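Conserved hypothetical protein (Streptococcus pneumoniae, PDB 4QDY) is of unknown function but belongs to the YbbR-like family and carries two YbbR domains in tandem. Local coordinates at residues Phe28-Ala33 and Thr138-Thr143; Val61-Thr66 and Ile73-Ser78. One frame throughout, in Å; residues are numbered along the deposited sequence.

Interaction 1: residues Phe28-Ala33 and Thr138-Thr143; sequences FISGFA and TSDQET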
ATOM      1  N   PHE A  28      10.850   6.410  -4.004  1.00 47.39           N
ATOM      2  CA  PHE A  28       9.399   6.273  -3.881  1.00 45.74           C
ATOM      3  C   PHE A  28       9.036   4.830  -4.212  1.00 49.27           C
ATOM      4  O   PHE A  28       9.499   4.314  -5.232  1.00 49.37           O
ATOM      5  CB  PHE A  28       8.652   7.281  -4.778  1.00 47.05           C
ATOM      6  CG  PHE A  28       7.150   7.265  -4.607  1.00 47.25           C
ATOM      7  CD1 PHE A  28       6.535   8.062  -3.649  1.00 49.96           C
ATOM      8  CD2 PHE A  28       6.349   6.459  -5.408  1.00 48.14           C
ATOM      9  CE1 PHE A  28       5.146   8.043  -3.489  1.00 49.82           C
ATOM     10  CE2 PHE A  28       4.960   6.440  -5.244  1.00 49.79           C
ATOM     11  CZ  PHE A  28       4.369   7.232  -4.286  1.00 47.64           C
ATOM     12  N   ILE A  29       8.251   4.163  -3.349  1.00 45.19           N
ATOM     13  CA  ILE A  29       7.907   2.754  -3.570  1.00 44.55           C
ATOM     14  C   ILE A  29       6.373   2.572  -3.667  1.00 49.16           C
ATOM     15  O   ILE A  29       5.611   3.333  -3.064  1.00 48.68           O
ATOM     16  CB  ILE A  29       8.506   1.826  -2.471  1.00 47.37           C
ATOM     17  CG1 ILE A  29       7.943   2.124  -1.055  1.00 47.32           C
ATOM     18  CG2 ILE A  29      10.050   1.858  -2.507  1.00 48.71           C
ATOM     19  CD1 ILE A  29       8.253   1.064   0.005  1.00 53.07           C
ATOM     20  N   SER A  30       5.944   1.550  -4.445  1.00 46.46           N
ATOM     21  CA  SER A  30       4.544   1.171  -4.695  1.00 46.16           C
ATOM     22  C   SER A  30       4.444  -0.235  -5.318  1.00 50.85           C
ATOM     23  O   SER A  30       5.466  -0.831  -5.667  1.00 50.63           O
ATOM     24  CB  SER A  30       3.872   2.191  -5.617  1.00 49.86           C
ATOM     25  OG  SER A  30       4.485   2.225  -6.897  1.00 58.59           O
ATOM     26  N   GLY A  31       3.212  -0.732  -5.462  1.00 47.88           N
ATOM     27  CA  GLY A  31       2.923  -2.010  -6.108  1.00 48.08           C
ATOM     28  C   GLY A  31       2.859  -3.251  -5.239  1.00 52.96           C
ATOM     29  O   GLY A  31       3.018  -4.363  -5.753  1.00 53.06           O
ATOM     30  N   PHE A  32       2.586  -3.082  -3.935  1.00 49.66           N
ATOM     31  CA  PHE A  32       2.491  -4.169  -2.955  1.00 49.56           C
ATOM     32  C   PHE A  32       1.331  -3.936  -1.986  1.00 54.44           C
ATOM     33  O   PHE A  32       0.905  -2.793  -1.801  1.00 53.97           O
ATOM     34  CB  PHE A  32       3.813  -4.301  -2.168  1.00 51.65           C
ATOM     35  CG  PHE A  32       4.280  -3.010  -1.533  1.00 53.58           C
ATOM     36  CD1 PHE A  32       3.831  -2.633  -0.273  1.00 56.68           C
ATOM     37  CD2 PHE A  32       5.153  -2.162  -2.205  1.00 56.03           C
ATOM     38  CE1 PHE A  32       4.218  -1.417   0.286  1.00 57.92           C
ATOM     39  CE2 PHE A  32       5.550  -0.952  -1.636  1.00 59.16           C
ATOM     40  CZ  PHE A  32       5.083  -0.590  -0.394  1.00 57.21           C
ATOM     41  N   ALA A  33       0.844  -5.015  -1.344  1.00 51.85           N
ATOM     42  CA  ALA A  33      -0.218  -4.926  -0.343  1.00 51.75           C
ATOM     43  C   ALA A  33       0.382  -4.508   0.992  1.00 56.16           C
ATOM     44  O   ALA A  33       1.308  -5.164   1.483  1.00 55.94           O
ATOM     45  CB  ALA A  33      -0.954  -6.253  -0.225  1.00 52.44           C
ATOM     46  N   THR A 138       3.843  13.825  -5.028  1.00 45.68           N
ATOM     47  CA  THR A 138       5.085  13.080  -4.849  1.00 46.03           C
ATOM     48  C   THR A 138       4.851  11.649  -5.349  1.00 49.97           C
ATOM     49  O   THR A 138       3.861  11.019  -4.969  1.00 48.89           O
ATOM     50  CB  THR A 138       5.544  13.136  -3.381  1.00 53.36           C
ATOM     51  OG1 THR A 138       5.590  14.499  -2.948  1.00 54.74           O
ATOM     52  CG2 THR A 138       6.901  12.483  -3.169  1.00 51.69           C
ATOM     53  N   SER A 139       5.748  11.158  -6.220  1.00 47.28           N
ATOM     54  CA  SER A 139       5.710   9.814  -6.811  1.00 46.97           C
ATOM     55  C   SER A 139       7.018   9.539  -7.556  1.00 52.92           C
ATOM     56  O   SER A 139       7.989  10.281  -7.378  1.00 53.51           O
ATOM     57  CB  SER A 139       4.507   9.678  -7.751  1.00 49.73           C
ATOM     58  OG  SER A 139       4.343   8.350  -8.218  1.00 56.73           O
ATOM     59  N   ASP A 140       7.057   8.475  -8.377  1.00 50.24           N
ATOM     60  CA  ASP A 140       8.198   8.178  -9.238  1.00 51.56           C
ATOM     61  C   ASP A 140       8.028   9.016 -10.513  1.00 57.06           C
ATOM     62  O   ASP A 140       6.918   9.485 -10.767  1.00 55.98           O
ATOM     63  CB  ASP A 140       8.323   6.665  -9.513  1.00 53.24           C
ATOM     64  CG  ASP A 140       7.092   5.994 -10.096  1.00 65.14           C
ATOM     65  OD1 ASP A 140       6.660   6.395 -11.199  1.00 66.10           O
ATOM     66  OD2 ASP A 140       6.627   4.995  -9.505  1.00 71.66           O
ATOM     67  N   GLN A 141       9.097   9.229 -11.297  1.00 55.56           N
ATOM     68  CA  GLN A 141       9.026  10.055 -12.506  1.00 56.63           C
ATOM     69  C   GLN A 141       8.092   9.431 -13.578  1.00 61.57           C
ATOM     70  O   GLN A 141       7.424  10.178 -14.300  1.00 61.13           O
ATOM     71  CB  GLN A 141      10.433  10.269 -13.100  1.00 59.25           C
ATOM     72  CG  GLN A 141      10.504  11.325 -14.210  1.00 71.65           C
ATOM     73  CD  GLN A 141      10.086  12.700 -13.741  1.00 89.01           C
ATOM     74  OE1 GLN A 141      10.685  13.291 -12.835  1.00 85.26           O
ATOM     75  NE2 GLN A 141       9.063  13.251 -14.374  1.00 80.27           N
ATOM     76  N   GLU A 142       8.033   8.081 -13.652  1.00 58.70           N
ATOM     77  CA  GLU A 142       7.232   7.322 -14.624  1.00 58.46           C
ATOM     78  C   GLU A 142       5.730   7.617 -14.472  1.00 61.95           C
ATOM     79  O   GLU A 142       5.087   7.988 -15.456  1.00 61.65           O
ATOM     80  CB  GLU A 142       7.463   5.796 -14.505  1.00 59.63           C
ATOM     81  CG  GLU A 142       8.912   5.328 -14.484  1.00 73.20           C
ATOM     82  CD  GLU A 142       9.593   5.400 -13.129  1.00 98.38           C
ATOM     83  OE1 GLU A 142       9.216   4.609 -12.233  1.00 95.11           O
ATOM     84  OE2 GLU A 142      10.538   6.206 -12.978  1.00 93.92           O
ATOM     85  N   THR A 143       5.177   7.459 -13.249  1.00 58.24           N
ATOM     86  CA  THR A 143       3.753   7.689 -12.983  1.00 57.74           C
ATOM     87  C   THR A 143       3.453   9.192 -12.888  1.00 62.23           C
ATOM     88  O   THR A 143       2.322   9.587 -13.173  1.00 61.96           O
ATOM     89  CB  THR A 143       3.277   6.967 -11.711  1.00 66.15           C
ATOM     90  OG1 THR A 143       4.076   7.370 -10.604  1.00 66.17           O
ATOM     91  CG2 THR A 143       3.311   5.446 -11.849  1.00 65.78           C
TER
HETATM   92  O   HOH W   1       7.228   3.459  -7.385  1.00 68.43           O

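Interaction 2: residues Val61-Thr66 and Ile73-Ser78; sequences VTADLT and IEVPLS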
ATOM      1  N   VAL A  61       6.724  -8.066  11.065  1.00 54.09           N
ATOM      2  CA  VAL A  61       7.109  -8.531   9.734  1.00 53.34           C
ATOM      3  C   VAL A  61       7.851  -7.355   9.067  1.00 56.77           C
ATOM      4  O   VAL A  61       7.342  -6.232   9.031  1.00 56.14           O
ATOM      5  CB  VAL A  61       5.945  -9.110   8.879  1.00 56.47           C
ATOM      6  CG1 VAL A  61       4.803  -8.120   8.694  1.00 56.05           C
ATOM      7  CG2 VAL A  61       6.442  -9.627   7.533  1.00 55.99           C
ATOM      8  N   THR A  62       9.090  -7.612   8.619  1.00 53.35           N
ATOM      9  CA  THR A  62       9.944  -6.586   8.023  1.00 53.38           C
ATOM     10  C   THR A  62      10.405  -6.963   6.609  1.00 56.92           C
ATOM     11  O   THR A  62      10.348  -8.125   6.211  1.00 56.05           O
ATOM     12  CB  THR A  62      11.188  -6.326   8.908  1.00 60.59           C
ATOM     13  OG1 THR A  62      11.966  -7.518   9.019  1.00 60.88           O
ATOM     14  CG2 THR A  62      10.837  -5.795  10.293  1.00 58.24           C
ATOM     15  N   ALA A  63      10.867  -5.945   5.868  1.00 54.10           N
ATOM     16  CA  ALA A  63      11.430  -6.001   4.519  1.00 54.05           C
ATOM     17  C   ALA A  63      12.525  -4.946   4.387  1.00 58.90           C
ATOM     18  O   ALA A  63      12.371  -3.849   4.924  1.00 58.54           O
ATOM     19  CB  ALA A  63      10.340  -5.793   3.475  1.00 53.97           C
ATOM     20  N   ASP A  64      13.642  -5.283   3.724  1.00 56.72           N
ATOM     21  CA  ASP A  64      14.767  -4.359   3.569  1.00 57.96           C
ATOM     22  C   ASP A  64      15.019  -4.087   2.083  1.00 62.28           C
ATOM     23  O   ASP A  64      15.196  -5.026   1.306  1.00 61.67           O
ATOM     24  CB  ASP A  64      16.025  -4.936   4.253  1.00 60.99           C
ATOM     25  CG  ASP A  64      17.220  -4.004   4.353  1.00 73.46           C
ATOM     26  OD1 ASP A  64      17.053  -2.789   4.112  1.00 74.48           O
ATOM     27  OD2 ASP A  64      18.307  -4.479   4.741  1.00 80.80           O
ATOM     28  N   LEU A  65      15.020  -2.799   1.693  1.00 59.76           N
ATOM     29  CA  LEU A  65      15.208  -2.386   0.297  1.00 60.07           C
ATOM     30  C   LEU A  65      16.511  -1.593   0.081  1.00 66.81           C
ATOM     31  O   LEU A  65      16.767  -1.158  -1.047  1.00 66.79           O
ATOM     32  CB  LEU A  65      14.020  -1.513  -0.168  1.00 59.15           C
ATOM     33  CG  LEU A  65      12.592  -2.069  -0.074  1.00 62.37           C
ATOM     34  CD1 LEU A  65      11.605  -1.042  -0.569  1.00 61.92           C
ATOM     35  CD2 LEU A  65      12.422  -3.344  -0.884  1.00 64.00           C
ATOM     36  N   THR A  66      17.324  -1.409   1.144  1.00 65.48           N
ATOM     37  CA  THR A  66      18.577  -0.637   1.132  1.00 67.61           C
ATOM     38  C   THR A  66      19.582  -1.147   0.073  1.00 74.32           C
ATOM     39  O   THR A  66      20.217  -0.322  -0.592  1.00 75.04           O
ATOM     40  CB  THR A  66      19.253  -0.654   2.512  1.00 75.75           C
ATOM     41  OG1 THR A  66      19.396  -2.005   2.951  1.00 74.32           O
ATOM     42  CG2 THR A  66      18.486   0.154   3.553  1.00 74.00           C
ATOM     43  N   ILE A  73      11.297  -5.176  -8.149  1.00 57.70           N
ATOM     44  CA  ILE A  73      11.984  -6.320  -7.519  1.00 57.48           C
ATOM     45  C   ILE A  73      11.056  -6.990  -6.473  1.00 60.48           C
ATOM     46  O   ILE A  73      10.168  -6.328  -5.931  1.00 59.40           O
ATOM     47  CB  ILE A  73      13.334  -5.849  -6.862  1.00 61.17           C
ATOM     48  CG1 ILE A  73      14.237  -7.045  -6.438  1.00 61.92           C
ATOM     49  CG2 ILE A  73      13.120  -4.819  -5.720  1.00 61.37           C
ATOM     50  CD1 ILE A  73      15.635  -6.707  -5.849  1.00 68.24           C
ATOM     51  N   GLU A  74      11.264  -8.297  -6.197  1.00 57.10           N
ATOM     52  CA  GLU A  74      10.514  -8.994  -5.150  1.00 56.23           C
ATOM     53  C   GLU A  74      11.484  -9.285  -4.001  1.00 60.37           C
ATOM     54  O   GLU A  74      12.599  -9.765  -4.235  1.00 60.68           O
ATOM     55  CB  GLU A  74       9.778 -10.260  -5.635  1.00 57.39           C
ATOM     56  CG  GLU A  74      10.628 -11.394  -6.185  1.00 69.19           C
ATOM     57  CD  GLU A  74       9.889 -12.705  -6.389  1.00 88.24           C
ATOM     58  OE1 GLU A  74       8.691 -12.787  -6.030  1.00 71.78           O
ATOM     59  OE2 GLU A  74      10.527 -13.670  -6.864  1.00 87.36           O
ATOM     60  N   VAL A  75      11.083  -8.928  -2.769  1.00 56.45           N
ATOM     61  CA  VAL A  75      11.938  -9.066  -1.588  1.00 56.56           C
ATOM     62  C   VAL A  75      11.299 -10.020  -0.552  1.00 59.46           C
ATOM     63  O   VAL A  75      10.084  -9.971  -0.335  1.00 58.40           O
ATOM     64  CB  VAL A  75      12.269  -7.695  -0.932  1.00 60.69           C
ATOM     65  CG1 VAL A  75      13.254  -6.906  -1.787  1.00 61.37           C
ATOM     66  CG2 VAL A  75      11.013  -6.870  -0.630  1.00 59.68           C
ATOM     67  N   PRO A  76      12.114 -10.885   0.106  1.00 55.97           N
ATOM     68  CA  PRO A  76      11.551 -11.801   1.109  1.00 55.05           C
ATOM     69  C   PRO A  76      11.250 -11.087   2.418  1.00 57.60           C
ATOM     70  O   PRO A  76      12.037 -10.251   2.863  1.00 57.83           O
ATOM     71  CB  PRO A  76      12.651 -12.858   1.299  1.00 57.57           C
ATOM     72  CG  PRO A  76      13.730 -12.524   0.302  1.00 62.87           C
ATOM     73  CD  PRO A  76      13.570 -11.082  -0.027  1.00 58.39           C
ATOM     74  N   LEU A  77      10.105 -11.412   3.028  1.00 52.89           N
ATOM     75  CA  LEU A  77       9.693 -10.826   4.301  1.00 52.43           C
ATOM     76  C   LEU A  77      10.331 -11.583   5.468  1.00 57.87           C
ATOM     77  O   LEU A  77      10.486 -12.806   5.392  1.00 57.85           O
ATOM     78  CB  LEU A  77       8.158 -10.819   4.447  1.00 51.41           C
ATOM     79  CG  LEU A  77       7.324 -10.074   3.394  1.00 55.08           C
ATOM     80  CD1 LEU A  77       5.851 -10.164   3.724  1.00 54.48           C
ATOM     81  CD2 LEU A  77       7.713  -8.609   3.292  1.00 57.18           C
ATOM     82  N   SER A  78      10.698 -10.865   6.543  1.00 55.20           N
ATOM     83  CA  SER A  78      11.309 -11.473   7.729  1.00 55.82           C
ATOM     84  C   SER A  78      10.433 -11.300   8.962  1.00 59.54           C
ATOM     85  O   SER A  78       9.849 -10.234   9.154  1.00 58.71           O
ATOM     86  CB  SER A  78      12.684 -10.867   7.998  1.00 60.45           C
ATOM     87  OG  SER A  78      13.572 -11.104   6.919  1.00 70.24           O
TER

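Interaction 1: residues Phe28-Ala33 and Thr138-Thr143
The ring of Phe28 lies flat against the backbone of Ser139, where the chain turns a corner between strand 135-138 and the short helix 141-145. Ser139 CA sits 3.5 Å from the centroid of the Phe28 ring and only 4° off its normal, a CH-pi contact centred on the face. CB of Phe28 points toward the corner, and CG stands anti to the backbone N (chi1 -175°). Around that centre the ring atoms meet polar groups obliquely: CE1 of Phe28 is 3.6 Å from Thr138 O, and CD2 of Phe28 is 3.7 Å from Asp140 N. The hydroxyl of Ser139 also touches the ring, at CE2, and hydrogen-bonds with Pro181 O.

Beside the ring the contact turns polar. One water joins the two segments, lying 3.0 Å from Ser30 OG and donating to Asp140 OD2 at 2.7 Å, so that these two side chains, too far apart to bond directly, are bridged. The other carboxylate oxygen of Asp140 caps the helix. OD1 of Asp140 accepts from Thr143 N at 2.7 Å, nearly straight at 170°, and from Thr143 OG1, which comes from above the carboxylate plane. With OD1 taken up by these two bonds, OD2 faces the water; Lys98 makes a long, weak ion pair with OD2.

Backbone bonds from Phe28 to Gly100 and from Ser139 to Ala103 tie both segments to the long strand 87-113. One segment falls in each YbbR-like sequence range. The arrangement is thus an aromatic side chain from one YbbR-like region packed on the backbone just before the Asp140 N-cap of a short helix in the other, consistent with an interface between tandem YbbR domains.

Interaction 2: residues Val61-Thr66 and Ile73-Ser78
Ser78 O is approached by three groups of the facing segment. Thr62 N donates to it at 2.8 Å, in the carbonyl plane, and Val61 CA approaches the same Ser78 oxygen at 3.3 Å in a CA-H...O contact. Thr62 OG1, which chi1 of 61° places between its backbone N and carbonyl carbon, is the third. Its bond to Ser78 O is long and weak, and unsettled because Glu80 OE2, also a weak partner, competes for the proton. The return bond, from Ser78 N to Thr62 O, is also 2.8 Å long, with an N-H...O angle of 170°. Thr62 and Ser78 are therefore an antiparallel hydrogen-bonded pair, and their side chains share one face of the sheet.

From this bridge the strands diverge, 61-64 and 73-76 running at 135° to each other with axes 6.9 Å apart at their closest, and side chains take over the contact. CG2 of Val61, anti to its backbone N, packs 3.7 Å from Leu77 CB, and Leu77 CD2 reaches Ala63 CB at 3.9 Å. Further on, Leu65 and Val75 cross at about a right angle: Leu65 CD2 rests on both methyl groups of Val75, 3.8 Å from CG1. At the end of the strand, Asp64 OD1 accepts from Thr66 N and Thr66 OG1, both on the same face of the carboxylate, and closes an Asx turn.

Val16, Ile20, Val36 and Ile95 of neighbouring strands extend the apolar layer. The chemistry is accordingly divided: the backbone bonds of one hydrogen-bonded pair set the register, while aliphatic side chains make up the contact where the strands splay apart.

In the fold
Both interactions reach the same mixed sheet, yet they do different work in it. Interaction 1 is a largely buried meeting of the two YbbR-like regions, distant in sequence, made by an aromatic face and a bridging water. Interaction 2 is a local hairpin within the first of those regions, partly buried, with backbone bonds and aliphatic side chains; Glu74 and Thr62 there approach the second subunit. The hairpin is nested inside the chain loop that interaction 1 closes, and the centres lie about 16 Å apart. They touch directly where CG2 of Ile29 packs 3.8 Å from CD1 of Leu65, and strand 87-113 pairs with elements of both.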